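NADPH-dependent aldehyde reductase YqhD (Escherichia coli, PDB 4QGS) reduces a broad range of short-chain aldehydes to the corresponding alcohols, using NADPH as hydride donor and one zinc ion per subunit. Local coordinates at residues A31-Q36 against D59-A64; T98-V103 against K113-A118. All blocks are in the same frame, centred on the assembly; numbering follows the deposited sequence.

Contact 1 of 2, residues A31-Q36 against D59-A64; sequences AGLREQ and DQVLDA
With CG turned anti to the backbone N in both Leu33 (chi1 169°) and Arg34 (chi1 -172°), these neighbours reach segment 59-64 by two routes, one apolar and one polar. Leu33 sends the CD2 branch forward, and that single methyl serves two residues one helical turn apart: CD2 lies 4.1 Å from Val61 CG1 and equally 4.1 Å from Ala64 CB. The side chains of Leu33 and Val61 cross at about a right angle and meet through one methyl each.

Arg34 is extended from CG to NE and passes over the end of the helix, its CD 3.4 Å from Ala64 O. Its NH2 then donates to the same oxygen at 2.9 Å, with an N-H...O angle of 151°. The oxygen sits at the guanidinium edge, close to its plane, yet the nitrogen approaches from above the carbonyl plane. NH2 also bonds to Lys66 O just beyond the helix, so one nitrogen joins two carbonyls of the chain as it leaves helix 57-64. The positive guanidinium at the C-terminal end of this helix is probably favoured by the helix dipole.

On the sheet side, Leu33 and Val61 rest on Leu101 of strand 99-104. This is the layered packing of a Rossmann-like nucleotide-binding domain, in which a connecting loop and a helix share one face of a parallel sheet.

Contact 2 of 2, residues T98-V103 against K113-A118; sequences TFLLAV and KFIAAA
Leu100 lays its CD1 methyl over the backbone of helix 106-119 at Ala116, approaching to 3.6 Å from Ala116 CA and 3.7 Å from Ala116 CB. Its CG stands anti to the carbonyl carbon and beside the backbone N (chi1 -64°), a setting that directs CD1 to the helix. At Ala116 the leucine methyl reaches the helix backbone itself, beside the small CB methyl. On the neighbouring residue, Ile115 CG2 meets the same CD1 at 4.0 Å, making this one methyl the meeting point for both helix residues. The Ile115 side chain also touches Ala88 of helix 82-95.

Leu100 further rests on Thr112, one turn earlier in helix 106-119, and its backbone is bonded to Pro143 and Gly145 at the adjoining strand. Strand 99-104 leads directly into this helix, whose start carries the NADP(+)-binding residues Ser107 and Asp110. The packing joins the strand and helix of a beta-alpha-beta crossover that continues to the parallel neighbour strand 144-148.

All three touching residues are buried and every group that meets is aliphatic. Strand and helix are thus held together here by close fit, dispersion and exclusion of water rather than by directional bonds between the two segments.

In the fold
The two contacts illustrate how a parallel sheet is covered on both faces. Contact 2 is wholly buried and joins strand 99-104 to the helix that follows it; contact 1, partly buried, packs a loop against helix 57-64 on the other face. Their centres are about 17 Å apart, but they meet through the strand: Leu101 CD2 lies 3.6 Å from Val61 CG1, and Val103 also touches Val61, while Leu100 serves the opposite layer. Chemistry follows position. The interior contact is purely aliphatic, whereas the outer one adds an exposed arginine that bonds to main-chain oxygens at a helix end.

Contact 1 of 2, residues A31-Q36 against D59-A64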
loop_
_atom_site.group_PDB
_atom_site.type_symbol
_atom_site.label_atom_id
_atom_site.label_comp_id
_atom_site.label_asym_id
_atom_site.label_seq_id
_atom_site.Cartn_x
_atom_site.Cartn_y
_atom_site.Cartn_z
ATOM N N ALA A 31 7.319 21.490 9.341
ATOM C CA ALA A 31 7.153 22.665 10.199
ATOM C C ALA A 31 5.966 22.510 11.158
ATOM O O ALA A 31 5.898 23.189 12.184
ATOM C CB ALA A 31 6.982 23.917 9.350
ATOM N N GLY A 32 5.035 21.617 10.823
ATOM C CA GLY A 32 3.867 21.383 11.650
ATOM C C GLY A 32 4.000 20.229 12.628
ATOM O O GLY A 32 3.082 19.962 13.396
ATOM N N LEU A 33 5.136 19.540 12.594
ATOM C CA LEU A 33 5.340 18.327 13.390
ATOM C C LEU A 33 5.383 18.555 14.896
ATOM O O LEU A 33 4.674 17.913 15.665
ATOM C CB LEU A 33 6.645 17.641 12.963
ATOM C CG LEU A 33 7.149 16.505 13.863
ATOM C CD1 LEU A 33 6.172 15.360 13.820
ATOM C CD2 LEU A 33 8.510 16.031 13.419
ATOM N N ARG A 34 6.240 19.475 15.313
ATOM C CA ARG A 34 6.498 19.681 16.730
ATOM C C ARG A 34 5.232 19.930 17.563
ATOM O O ARG A 34 5.070 19.375 18.656
ATOM C CB ARG A 34 7.475 20.851 16.883
ATOM C CG ARG A 34 7.982 21.037 18.292
ATOM C CD ARG A 34 8.935 22.217 18.383
ATOM N NE ARG A 34 9.542 22.280 19.710
ATOM C CZ ARG A 34 10.795 21.926 19.985
ATOM N NH1 ARG A 34 11.252 22.021 21.229
ATOM N NH2 ARG A 34 11.599 21.495 19.024
ATOM N N GLU A 35 4.330 20.751 17.040
ATOM C CA GLU A 35 3.139 21.127 17.795
ATOM C C GLU A 35 2.184 19.951 17.998
ATOM O O GLU A 35 1.295 20.003 18.854
ATOM C CB GLU A 35 2.428 22.300 17.110
ATOM C CG GLU A 35 1.848 22.012 15.747
ATOM C CD GLU A 35 1.339 23.267 15.054
ATOM O OE1 GLU A 35 1.984 23.726 14.085
ATOM O OE2 GLU A 35 0.293 23.792 15.478
ATOM N N GLN A 36 2.385 18.872 17.243
ATOM C CA GLN A 36 1.510 17.701 17.373
ATOM C C GLN A 36 1.894 16.786 18.536
ATOM O O GLN A 36 1.143 15.888 18.918
ATOM C CB GLN A 36 1.512 16.884 16.078
ATOM C CG GLN A 36 1.212 17.673 14.830
ATOM C CD GLN A 36 -0.192 18.223 14.792
ATOM O OE1 GLN A 36 -1.134 17.596 15.274
ATOM N NE2 GLN A 36 -0.341 19.401 14.210
ATOM N N ASP A 59 17.578 13.925 10.054
ATOM C CA ASP A 59 18.130 15.145 10.639
ATOM C C ASP A 59 17.089 16.268 10.714
ATOM O O ASP A 59 17.087 17.057 11.668
ATOM C CB ASP A 59 19.356 15.622 9.853
ATOM C CG ASP A 59 20.584 14.753 10.093
ATOM O OD1 ASP A 59 20.674 14.089 11.149
ATOM O OD2 ASP A 59 21.474 14.749 9.221
ATOM N N GLN A 60 16.200 16.345 9.723
ATOM C CA GLN A 60 15.143 17.362 9.759
ATOM C C GLN A 60 14.152 17.065 10.867
ATOM O O GLN A 60 13.661 17.985 11.515
ATOM C CB GLN A 60 14.405 17.476 8.419
ATOM C CG GLN A 60 15.213 18.135 7.306
ATOM C CD GLN A 60 14.386 18.452 6.069
ATOM O OE1 GLN A 60 13.159 18.519 6.124
ATOM N NE2 GLN A 60 15.062 18.646 4.941
ATOM N N VAL A 61 13.856 15.785 11.084
ATOM C CA VAL A 61 12.976 15.406 12.179
ATOM C C VAL A 61 13.627 15.748 13.521
ATOM O O VAL A 61 12.995 16.344 14.394
ATOM C CB VAL A 61 12.618 13.906 12.125
ATOM C CG1 VAL A 61 11.767 13.521 13.328
ATOM C CG2 VAL A 61 11.879 13.606 10.826
ATOM N N LEU A 62 14.897 15.391 13.672
ATOM C CA LEU A 62 15.625 15.679 14.905
ATOM C C LEU A 62 15.679 17.184 15.165
ATOM O O LEU A 62 15.453 17.630 16.296
ATOM C CB LEU A 62 17.035 15.083 14.847
ATOM C CG LEU A 62 17.051 13.554 14.844
ATOM C CD1 LEU A 62 18.454 13.029 14.602
ATOM C CD2 LEU A 62 16.485 12.993 16.148
ATOM N N ASP A 63 15.934 17.968 14.122
ATOM C CA ASP A 63 15.937 19.429 14.265
ATOM C C ASP A 63 14.568 19.982 14.653
ATOM O O ASP A 63 14.470 20.880 15.491
ATOM C CB ASP A 63 16.410 20.107 12.976
ATOM C CG ASP A 63 16.212 21.613 13.008
ATOM O OD1 ASP A 63 15.155 22.096 12.547
ATOM O OD2 ASP A 63 17.107 22.318 13.517
ATOM N N ALA A 64 13.506 19.448 14.053
ATOM C CA ALA A 64 12.160 19.919 14.360
ATOM C C ALA A 64 11.816 19.697 15.827
ATOM O O ALA A 64 11.043 20.465 16.412
ATOM C CB ALA A 64 11.132 19.221 13.471
#

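Contact 2 of 2, residues T98-V103 against K113-A118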
loop_
_atom_site.group_PDB
_atom_site.type_symbol
_atom_site.label_atom_id
_atom_site.label_comp_id
_atom_site.label_asym_id
_atom_site.label_seq_id
_atom_site.Cartn_x
_atom_site.Cartn_y
_atom_site.Cartn_z
ATOM N N THR A 98 6.371 7.683 25.527
ATOM C CA THR A 98 4.967 8.080 25.530
ATOM C C THR A 98 4.461 8.471 24.148
ATOM O O THR A 98 3.287 8.800 23.982
ATOM C CB THR A 98 4.721 9.266 26.472
ATOM O OG1 THR A 98 5.483 10.388 26.009
ATOM C CG2 THR A 98 5.149 8.915 27.883
ATOM N N PHE A 99 5.351 8.460 23.163
ATOM C CA PHE A 99 4.952 8.791 21.798
ATOM C C PHE A 99 5.912 8.146 20.800
ATOM O O PHE A 99 7.121 8.199 20.981
ATOM C CB PHE A 99 4.915 10.311 21.586
ATOM C CG PHE A 99 4.096 10.736 20.398
ATOM C CD1 PHE A 99 2.780 11.120 20.557
ATOM C CD2 PHE A 99 4.642 10.724 19.118
ATOM C CE1 PHE A 99 2.010 11.499 19.473
ATOM C CE2 PHE A 99 3.875 11.105 18.020
ATOM C CZ PHE A 99 2.559 11.489 18.201
ATOM N N LEU A 100 5.362 7.538 19.748
ATOM C CA LEU A 100 6.175 6.917 18.702
ATOM C C LEU A 100 6.135 7.726 17.412
ATOM O O LEU A 100 5.089 8.226 17.030
ATOM C CB LEU A 100 5.685 5.484 18.436
ATOM C CG LEU A 100 5.834 4.538 19.625
ATOM C CD1 LEU A 100 4.852 3.373 19.518
ATOM C CD2 LEU A 100 7.236 4.023 19.688
ATOM N N LEU A 101 7.275 7.857 16.735
ATOM C CA LEU A 101 7.307 8.618 15.488
ATOM C C LEU A 101 7.998 7.831 14.381
ATOM O O LEU A 101 9.216 7.755 14.332
ATOM C CB LEU A 101 8.009 9.962 15.682
ATOM C CG LEU A 101 8.035 10.891 14.462
ATOM C CD1 LEU A 101 6.651 11.208 13.944
ATOM C CD2 LEU A 101 8.794 12.194 14.784
ATOM N N ALA A 102 7.199 7.245 13.497
ATOM C CA ALA A 102 7.745 6.420 12.425
ATOM C C ALA A 102 8.221 7.296 11.279
ATOM O O ALA A 102 7.458 8.107 10.752
ATOM C CB ALA A 102 6.694 5.433 11.949
ATOM N N VAL A 103 9.480 7.129 10.893
ATOM C CA VAL A 103 10.045 7.893 9.795
ATOM C C VAL A 103 10.499 6.933 8.699
ATOM O O VAL A 103 11.455 6.183 8.883
ATOM C CB VAL A 103 11.227 8.763 10.270
ATOM C CG1 VAL A 103 11.809 9.563 9.120
ATOM C CG2 VAL A 103 10.783 9.686 11.407
ATOM N N LYS A 113 3.088 0.556 14.173
ATOM C CA LYS A 113 1.707 0.345 14.599
ATOM C C LYS A 113 1.654 -0.823 15.572
ATOM O O LYS A 113 0.957 -0.784 16.590
ATOM C CB LYS A 113 0.795 0.083 13.401
ATOM C CG LYS A 113 0.498 1.310 12.548
ATOM C CD LYS A 113 -0.530 0.999 11.469
ATOM C CE LYS A 113 -0.832 2.214 10.612
ATOM N NZ LYS A 113 -1.880 1.925 9.591
ATOM N N PHE A 114 2.411 -1.862 15.259
ATOM C CA PHE A 114 2.435 -3.035 16.112
ATOM C C PHE A 114 3.054 -2.708 17.466
ATOM O O PHE A 114 2.532 -3.108 18.503
ATOM C CB PHE A 114 3.198 -4.167 15.433
ATOM C CG PHE A 114 3.353 -5.375 16.287
ATOM C CD1 PHE A 114 2.272 -6.210 16.536
ATOM C CD2 PHE A 114 4.573 -5.680 16.851
ATOM C CE1 PHE A 114 2.414 -7.329 17.332
ATOM C CE2 PHE A 114 4.720 -6.795 17.635
ATOM C CZ PHE A 114 3.640 -7.620 17.884
ATOM N N ILE A 115 4.164 -1.972 17.454
ATOM C CA ILE A 115 4.810 -1.563 18.697
ATOM C C ILE A 115 3.848 -0.772 19.589
ATOM O O ILE A 115 3.756 -1.027 20.789
ATOM C CB ILE A 115 6.074 -0.722 18.417
ATOM C CG1 ILE A 115 7.105 -1.558 17.665
ATOM C CG2 ILE A 115 6.671 -0.204 19.712
ATOM C CD1 ILE A 115 8.255 -0.736 17.069
ATOM N N ALA A 116 3.113 0.162 18.993
ATOM C CA ALA A 116 2.172 1.003 19.729
ATOM C C ALA A 116 1.089 0.189 20.443
ATOM O O ALA A 116 0.704 0.498 21.573
ATOM C CB ALA A 116 1.527 2.008 18.787
ATOM N N ALA A 117 0.588 -0.843 19.776
ATOM C CA ALA A 117 -0.482 -1.655 20.345
ATOM C C ALA A 117 0.074 -2.665 21.333
ATOM O O ALA A 117 -0.450 -2.830 22.437
ATOM C CB ALA A 117 -1.251 -2.360 19.250
ATOM N N ALA A 118 1.141 -3.342 20.924
ATOM C CA ALA A 118 1.777 -4.343 21.766
ATOM C C ALA A 118 2.153 -3.763 23.121
ATOM O O ALA A 118 2.094 -4.455 24.139
ATOM C CB ALA A 118 3.011 -4.916 21.074
#